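Local coordinates for ankyrin repeat family protein (Enterococcus faecalis, PDB 3HRA) that is of unknown function but, as an ankyrin-repeat protein, probably serves as a scaffold for binding other proteins, at residues Pro112-Glu115 / Asn121-Leu124; Arg179-Tyr184 / Lys195-Tyr200; Glu146-Arg151 / Asp159-Leu164. All coordinates share one frame; numbering follows the deposited sequence.

Contact 1 of 3, residues Pro112-Glu115 / Asn121-Leu124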
loop_
_atom_site.group_PDB
_atom_site.type_symbol
_atom_site.label_atom_id
_atom_site.label_comp_id
_atom_site.label_asym_id
_atom_site.label_seq_id
_atom_site.Cartn_x
_atom_site.Cartn_y
_atom_site.Cartn_z
ATOM N N PRO A 112 2.016 -4.561 4.150
ATOM C CA PRO A 112 2.752 -5.040 2.969
ATOM C C PRO A 112 3.866 -4.079 2.543
ATOM O O PRO A 112 4.884 -4.530 2.036
ATOM C CB PRO A 112 1.684 -5.132 1.867
ATOM C CG PRO A 112 0.440 -4.536 2.418
ATOM C CD PRO A 112 0.613 -4.204 3.859
ATOM N N ALA A 113 3.693 -2.770 2.734
ATOM C CA ALA A 113 4.782 -1.839 2.426
ATOM C C ALA A 113 6.034 -2.215 3.215
ATOM O O ALA A 113 7.138 -2.224 2.679
ATOM C CB ALA A 113 4.376 -0.401 2.726
ATOM N N ALA A 114 5.860 -2.533 4.495
ATOM C CA ALA A 114 6.991 -2.935 5.330
ATOM C C ALA A 114 7.557 -4.298 4.924
ATOM O O ALA A 114 8.774 -4.447 4.828
ATOM C CB ALA A 114 6.617 -2.919 6.817
ATOM N N GLU A 115 6.685 -5.278 4.680
ATOM C CA GLU A 115 7.133 -6.623 4.334
ATOM C C GLU A 115 7.920 -6.588 3.043
ATOM O O GLU A 115 8.934 -7.268 2.904
ATOM C CB GLU A 115 5.948 -7.579 4.188
ATOM C CG GLU A 115 6.342 -9.033 3.862
ATOM C CD GLU A 115 6.237 -9.365 2.370
ATOM O OE1 GLU A 115 5.177 -9.102 1.773
ATOM O OE2 GLU A 115 7.201 -9.912 1.797
ATOM N N ASN A 121 7.575 4.296 1.352
ATOM C CA ASN A 121 6.135 4.180 1.594
ATOM C C ASN A 121 5.774 4.105 3.077
ATOM O O ASN A 121 4.801 4.727 3.524
ATOM C CB ASN A 121 5.532 2.976 0.846
ATOM C CG ASN A 121 5.143 3.321 -0.579
ATOM O OD1 ASN A 121 5.607 4.309 -1.125
ATOM N ND2 ASN A 121 4.281 2.510 -1.179
ATOM N N VAL A 122 6.562 3.349 3.835
ATOM C CA VAL A 122 6.360 3.273 5.277
ATOM C C VAL A 122 6.419 4.660 5.919
ATOM O O VAL A 122 5.555 5.016 6.723
ATOM C CB VAL A 122 7.388 2.341 5.930
ATOM C CG1 VAL A 122 7.230 2.370 7.441
ATOM C CG2 VAL A 122 7.228 0.925 5.362
ATOM N N LYS A 123 7.436 5.432 5.555
ATOM C CA LYS A 123 7.635 6.773 6.110
ATOM C C LYS A 123 6.450 7.641 5.796
ATOM O O LYS A 123 5.926 8.335 6.669
ATOM C CB LYS A 123 8.886 7.420 5.524
ATOM C CG LYS A 123 10.182 6.794 5.964
ATOM C CD LYS A 123 11.366 7.384 5.189
ATOM C CE LYS A 123 12.671 6.649 5.534
ATOM N NZ LYS A 123 13.685 6.690 4.427
ATOM N N LEU A 124 6.027 7.593 4.535
ATOM C CA LEU A 124 4.881 8.354 4.070
ATOM C C LEU A 124 3.625 8.027 4.885
ATOM O O LEU A 124 2.916 8.929 5.354
ATOM C CB LEU A 124 4.641 8.021 2.600
ATOM C CG LEU A 124 4.543 9.131 1.569
ATOM C CD1 LEU A 124 5.609 10.175 1.787
ATOM C CD2 LEU A 124 4.658 8.501 0.177
#
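V122 and A113 meet where the two antiparallel helices of an ankyrin helix-turn-helix lie closest, their CA atoms 6.1 Å apart. The contacts between 112-115 and 121-124 are van der Waals ones, methyl on methyl and methyl on peptide. The larger share belongs to one methyl group. V122 has CG1 anti to its backbone N (chi1 175°), which leaves CG2 beside that N and aimed at the facing helix. There CG2 lies against the peptide between A113 and A114, 4.0 Å from A113 C and 3.8 Å from A114 N, so that it touches main chain as much as side chain. The methyls of the two alanines border it: A113 CB is 4.1 Å and A114 CB 4.2 Å from V122 CG2. A second apolar contact sets the CB of A113 against the CB of N121 at 4.0 Å.

The amide of N121 bonds to the preceding helices, ND2 to the carbonyl of G80 and OD1 to the hydroxyl of T85. On the other flank, A114 packs on I160 and V122 on L163, both of helix 155-166.

With no hydrogen bond joining these segments, the pair is held by dispersion and burial. The small alanines allow the close backbone approach, while the amide of N121 has its hydrogen-bonding needs met by the neighbouring helices even though the residue is buried.

Contact 2 of 3, residues Arg179-Tyr184 / Lys195-Tyr200; sequences RTAMDY and KILAQY
L197 reaches across from helix 191-198 and lays its CD1 methyl on the first turn of helix 181-188, while M182 comes back the other way along its flank, the two side chains running antiparallel, side by side. L197 has CG anti to its carbonyl carbon (chi1 -68°) and chi2 extended, which carries CD1 to 3.8 Å from M182 N and 3.9 Å from A181 C. That methyl therefore rests on the peptide linking A181 and M182, with A181 CB beside it at 4.1 Å.

M182 does not point straight at its partner from the backbone. Its chain runs out extended through chi2 and then bends at the sulfur (chi3 -77°), bringing CE over the base of the leucine, 4.1 Å from L197 CB and 3.9 Å from L197 O, an oxygen hydrogen-bonded to Q171 NE2. The same methyl comes within 4.3 Å of A198 N.

The helix start that receives L197 is fixed by a capping box: T180 N donates to D183 OD2 at 2.9 Å, and D183 N donates in return to T180 OG1 at 3.3 Å. The bond to OD2 arrives on the anti side of the carboxylate, 32° out of its plane. Behind the contact, L197 also packs on V161, and A181 on L144, of the preceding helices.

This is the last helix pair of the ankyrin stack. L197 and A181 form its buried part, whereas M182, at the solvent-facing border, lies over the outer edge of L197; no hydrogen bond crosses, so the pairing depends on apolar contact, with the capping box ordering one side.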
loop_
_atom_site.group_PDB
_atom_site.type_symbol
_atom_site.label_atom_id
_atom_site.label_comp_id
_atom_site.label_asym_id
_atom_site.label_seq_id
_atom_site.Cartn_x
_atom_site.Cartn_y
_atom_site.Cartn_z
ATOM N N ARG A 179 3.509 -15.673 18.607
ATOM C CA ARG A 179 4.890 -15.195 18.532
ATOM C C ARG A 179 4.977 -13.676 18.353
ATOM O O ARG A 179 4.145 -13.066 17.675
ATOM C CB ARG A 179 5.642 -15.931 17.414
ATOM C CG ARG A 179 6.081 -17.348 17.810
ATOM C CD ARG A 179 6.910 -18.028 16.715
ATOM N NE ARG A 179 6.085 -18.368 15.559
ATOM C CZ ARG A 179 6.503 -19.049 14.488
ATOM N NH1 ARG A 179 7.756 -19.484 14.407
ATOM N NH2 ARG A 179 5.653 -19.295 13.494
ATOM N N THR A 180 5.994 -13.080 18.967
ATOM C CA THR A 180 6.268 -11.664 18.795
ATOM C C THR A 180 7.416 -11.463 17.808
ATOM O O THR A 180 8.103 -12.408 17.410
ATOM C CB THR A 180 6.676 -10.978 20.127
ATOM O OG1 THR A 180 7.913 -11.541 20.586
ATOM C CG2 THR A 180 5.579 -11.140 21.194
ATOM N N ALA A 181 7.634 -10.213 17.433
ATOM C CA ALA A 181 8.769 -9.861 16.581
ATOM C C ALA A 181 10.118 -10.300 17.198
ATOM O O ALA A 181 10.992 -10.825 16.508
ATOM C CB ALA A 181 8.761 -8.366 16.311
ATOM N N MET A 182 10.281 -10.097 18.498
ATOM C CA MET A 182 11.492 -10.525 19.194
ATOM C C MET A 182 11.683 -12.036 19.080
ATOM O O MET A 182 12.797 -12.515 18.881
ATOM C CB MET A 182 11.398 -10.117 20.669
ATOM C CG MET A 182 12.696 -10.180 21.433
ATOM S SD MET A 182 12.547 -9.437 23.081
ATOM C CE MET A 182 12.585 -7.686 22.706
ATOM N N ASP A 183 10.588 -12.782 19.207
ATOM C CA ASP A 183 10.607 -14.243 19.059
ATOM C C ASP A 183 11.152 -14.658 17.702
ATOM O O ASP A 183 12.025 -15.528 17.624
ATOM C CB ASP A 183 9.198 -14.838 19.238
ATOM C CG ASP A 183 8.720 -14.796 20.672
ATOM O OD1 ASP A 183 9.579 -14.840 21.587
ATOM O OD2 ASP A 183 7.481 -14.714 20.884
ATOM N N TYR A 184 10.649 -14.034 16.634
ATOM C CA TYR A 184 11.077 -14.389 15.285
ATOM C C TYR A 184 12.553 -14.053 15.048
ATOM O O TYR A 184 13.291 -14.860 14.490
ATOM C CB TYR A 184 10.201 -13.710 14.216
ATOM C CG TYR A 184 8.837 -14.351 14.050
ATOM C CD1 TYR A 184 8.708 -15.598 13.451
ATOM C CD2 TYR A 184 7.683 -13.701 14.472
ATOM C CE1 TYR A 184 7.462 -16.193 13.287
ATOM C CE2 TYR A 184 6.422 -14.283 14.300
ATOM C CZ TYR A 184 6.328 -15.531 13.716
ATOM O OH TYR A 184 5.101 -16.131 13.551
ATOM N N LYS A 195 19.024 -6.876 18.642
ATOM C CA LYS A 195 19.668 -5.811 19.391
ATOM C C LYS A 195 18.816 -4.536 19.340
ATOM O O LYS A 195 18.607 -3.877 20.366
ATOM C CB LYS A 195 21.061 -5.554 18.815
ATOM C CG LYS A 195 21.846 -4.499 19.549
ATOM C CD LYS A 195 23.279 -4.418 19.039
ATOM C CE LYS A 195 23.320 -3.949 17.600
ATOM N NZ LYS A 195 24.718 -3.692 17.151
ATOM N N ILE A 196 18.328 -4.195 18.154
ATOM C CA ILE A 196 17.453 -3.036 17.980
ATOM C C ILE A 196 16.218 -3.197 18.864
ATOM O O ILE A 196 15.857 -2.296 19.623
ATOM C CB ILE A 196 17.032 -2.876 16.504
ATOM C CG1 ILE A 196 18.243 -2.576 15.614
ATOM C CG2 ILE A 196 15.980 -1.787 16.353
ATOM C CD1 ILE A 196 17.916 -2.645 14.130
ATOM N N LEU A 197 15.579 -4.361 18.798
ATOM C CA LEU A 197 14.360 -4.587 19.579
ATOM C C LEU A 197 14.614 -4.525 21.087
ATOM O O LEU A 197 13.772 -4.036 21.834
ATOM C CB LEU A 197 13.699 -5.915 19.205
ATOM C CG LEU A 197 13.111 -5.961 17.792
ATOM C CD1 LEU A 197 12.612 -7.350 17.421
ATOM C CD2 LEU A 197 11.989 -4.944 17.625
ATOM N N ALA A 198 15.772 -5.022 21.528
ATOM C CA ALA A 198 16.124 -5.038 22.951
ATOM C C ALA A 198 16.265 -3.626 23.531
ATOM O O ALA A 198 16.183 -3.433 24.740
ATOM C CB ALA A 198 17.416 -5.820 23.177
ATOM N N GLN A 199 16.486 -2.649 22.664
ATOM C CA GLN A 199 16.675 -1.273 23.100
ATOM C C GLN A 199 15.388 -0.497 23.364
ATOM O O GLN A 199 15.432 0.622 23.873
ATOM C CB GLN A 199 17.555 -0.537 22.090
ATOM C CG GLN A 199 19.008 -1.036 22.149
ATOM C CD GLN A 199 19.820 -0.589 20.970
ATOM O OE1 GLN A 199 19.329 0.148 20.110
ATOM N NE2 GLN A 199 21.075 -1.022 20.916
ATOM N N TYR A 200 14.249 -1.086 23.010
ATOM C CA TYR A 200 12.948 -0.471 23.239
ATOM C C TYR A 200 12.131 -1.318 24.194
ATOM O O TYR A 200 12.388 -2.519 24.345
ATOM C CB TYR A 200 12.158 -0.338 21.927
ATOM C CG TYR A 200 12.825 0.536 20.905
ATOM C CD1 TYR A 200 13.804 0.028 20.064
ATOM C CD2 TYR A 200 12.502 1.882 20.798
ATOM C CE1 TYR A 200 14.431 0.831 19.129
ATOM C CE2 TYR A 200 13.118 2.690 19.870
ATOM C CZ TYR A 200 14.079 2.161 19.037
ATOM O OH TYR A 200 14.707 2.972 18.123
#

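Contact 3 of 3, residues Glu146-Arg151 / Asp159-Leu164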
loop_
_atom_site.group_PDB
_atom_site.type_symbol
_atom_site.label_atom_id
_atom_site.label_comp_id
_atom_site.label_asym_id
_atom_site.label_seq_id
_atom_site.Cartn_x
_atom_site.Cartn_y
_atom_site.Cartn_z
ATOM N N GLU A 146 5.952 -8.780 10.250
ATOM C CA GLU A 146 6.255 -9.166 8.876
ATOM C C GLU A 146 7.668 -8.724 8.492
ATOM O O GLU A 146 8.410 -9.492 7.869
ATOM C CB GLU A 146 5.214 -8.629 7.876
ATOM C CG GLU A 146 3.821 -9.243 8.047
ATOM C CD GLU A 146 3.054 -9.364 6.718
ATOM O OE1 GLU A 146 3.557 -8.905 5.663
ATOM O OE2 GLU A 146 1.947 -9.932 6.715
ATOM N N ALA A 147 8.032 -7.487 8.838
ATOM C CA ALA A 147 9.366 -6.977 8.527
ATOM C C ALA A 147 10.486 -7.829 9.142
ATOM O O ALA A 147 11.564 -7.949 8.564
ATOM C CB ALA A 147 9.512 -5.519 8.953
ATOM N N VAL A 148 10.227 -8.409 10.312
ATOM C CA VAL A 148 11.205 -9.251 11.003
ATOM C C VAL A 148 11.131 -10.716 10.572
ATOM O O VAL A 148 12.132 -11.299 10.160
ATOM C CB VAL A 148 11.025 -9.193 12.529
ATOM C CG1 VAL A 148 11.947 -10.224 13.212
ATOM C CG2 VAL A 148 11.343 -7.790 13.042
ATOM N N GLY A 149 9.933 -11.295 10.642
ATOM C CA GLY A 149 9.775 -12.737 10.536
ATOM C C GLY A 149 9.656 -13.294 9.135
ATOM O O GLY A 149 10.001 -14.453 8.881
ATOM N N LEU A 150 9.160 -12.483 8.216
ATOM C CA LEU A 150 8.897 -12.978 6.878
ATOM C C LEU A 150 10.061 -12.712 5.941
ATOM O O LEU A 150 10.094 -13.240 4.841
ATOM C CB LEU A 150 7.614 -12.374 6.319
ATOM C CG LEU A 150 6.314 -13.101 6.704
ATOM C CD1 LEU A 150 6.231 -13.392 8.188
ATOM C CD2 LEU A 150 5.102 -12.302 6.248
ATOM N N ARG A 151 11.016 -11.902 6.387
ATOM C CA ARG A 151 12.070 -11.419 5.495
ATOM C C ARG A 151 13.475 -11.827 5.945
ATOM O O ARG A 151 13.638 -12.635 6.850
ATOM C CB ARG A 151 11.966 -9.898 5.318
ATOM C CG ARG A 151 10.615 -9.443 4.735
ATOM C CD ARG A 151 10.278 -10.106 3.388
ATOM N NE ARG A 151 11.344 -9.963 2.393
ATOM C CZ ARG A 151 11.155 -9.691 1.102
ATOM N NH1 ARG A 151 9.931 -9.498 0.623
ATOM N NH2 ARG A 151 12.201 -9.594 0.285
ATOM N N ASP A 159 16.583 -1.332 8.992
ATOM C CA ASP A 159 16.158 0.068 8.922
ATOM C C ASP A 159 14.630 0.226 9.074
ATOM O O ASP A 159 14.154 1.179 9.699
ATOM C CB ASP A 159 16.624 0.711 7.607
ATOM C CG ASP A 159 18.141 1.014 7.584
ATOM O OD1 ASP A 159 18.807 0.969 8.643
ATOM O OD2 ASP A 159 18.663 1.311 6.489
ATOM N N ILE A 160 13.873 -0.699 8.497
ATOM C CA ILE A 160 12.414 -0.651 8.603
ATOM C C ILE A 160 11.988 -0.924 10.041
ATOM O O ILE A 160 11.121 -0.228 10.578
ATOM C CB ILE A 160 11.726 -1.603 7.609
ATOM C CG1 ILE A 160 11.848 -1.053 6.183
ATOM C CG2 ILE A 160 10.248 -1.806 7.969
ATOM C CD1 ILE A 160 11.574 -2.069 5.087
ATOM N N VAL A 161 12.632 -1.892 10.685
ATOM C CA VAL A 161 12.372 -2.146 12.105
ATOM C C VAL A 161 12.639 -0.898 12.979
ATOM O O VAL A 161 11.834 -0.547 13.836
ATOM C CB VAL A 161 13.174 -3.367 12.618
ATOM C CG1 VAL A 161 13.100 -3.464 14.147
ATOM C CG2 VAL A 161 12.647 -4.628 11.966
ATOM N N LYS A 162 13.770 -0.237 12.756
ATOM C CA LYS A 162 14.111 0.963 13.516
ATOM C C LYS A 162 13.081 2.081 13.321
ATOM O O LYS A 162 12.654 2.708 14.293
ATOM C CB LYS A 162 15.499 1.475 13.124
ATOM C CG LYS A 162 15.931 2.673 13.928
ATOM C CD LYS A 162 16.310 2.274 15.356
ATOM C CE LYS A 162 16.993 3.439 16.064
ATOM N NZ LYS A 162 17.347 3.100 17.471
ATOM N N LEU A 163 12.717 2.326 12.066
ATOM C CA LEU A 163 11.687 3.299 11.691
ATOM C C LEU A 163 10.376 3.027 12.444
ATOM O O LEU A 163 9.783 3.944 13.012
ATOM C CB LEU A 163 11.426 3.222 10.187
ATOM C CG LEU A 163 11.063 4.464 9.365
ATOM C CD1 LEU A 163 10.217 4.073 8.153
ATOM C CD2 LEU A 163 10.387 5.561 10.181
ATOM N N LEU A 164 9.934 1.769 12.455
ATOM C CA LEU A 164 8.690 1.395 13.149
ATOM C C LEU A 164 8.786 1.623 14.657
ATOM O O LEU A 164 7.859 2.157 15.273
ATOM C CB LEU A 164 8.288 -0.076 12.850
ATOM C CG LEU A 164 7.830 -0.348 11.410
ATOM C CD1 LEU A 164 7.773 -1.842 11.092
ATOM C CD2 LEU A 164 6.477 0.319 11.170
#
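V148 and V161 touch methyl to methyl between the antiparallel helices 143-149 and 155-166, the helix-turn-helix of an ankyrin repeat predicted to span residues 139-176. The nearest backbones are those of A147 and V161, whose CA atoms lie 6.7 Å apart.

The surface of helix 143-149 is low at A147 and rises at V148 beside it. Helix 155-166 answers with two branched side chains, I160 and V161, next to each other in sequence. I160 comes down on the low point: its CG2 methyl, anti to the backbone N (chi1 -72° for CG1), lies 3.9 Å from A147 CB. V161 reaches the same alanine less closely, with CG2 4.4 Å from A147 CB. The alanine methyl thus faces the shallow gap between the CG2 methyls of I160 and V161, nearer the isoleucine, and its small size is what lets both larger residues approach this part of the helix.

At the rise, V148 and V161 take the same rotamer. In each valine CG1 is anti to the backbone N, while CG2 is anti to the carbonyl carbon and beside that N; the two CG2 methyls are the ones that meet. The side chains come together at an oblique angle, bump against bump, rather than one entering a hollow of the other.

Other sides of these residues pack on the neighbouring helix pairs. I160 lies on I119 of the preceding pair, while V148 meets I193 and V161 meets I196 of the following one. All four touching residues are buried, which is consistent with an apolar core shared between adjacent repeats. The shortest approach across the contact is V148 CG2 to V161 CG2, at 3.6 Å.

From the N terminus the chain reaches contact 1 first, which closes the short turn between helices 110-115 and 119-128. Contact 3 follows, folding helix 143-149 against 155-166, and contact 2 closes the last hairpin, 181-188 against 191-198. The three loops run in series, neither nesting nor crossing. Contacts 1 and 3 have centres about 10 Å apart and are joined by a salt bridge from E115 OE2 to R151 NH1 and by K123 packing on L163. Contacts 3 and 2, also with centres about 10 Å apart, share a probable hydrogen bond between K162 NZ and Y200 OH. Contacts 1 and 2 do not touch, so contact 3 bridges them within the stack.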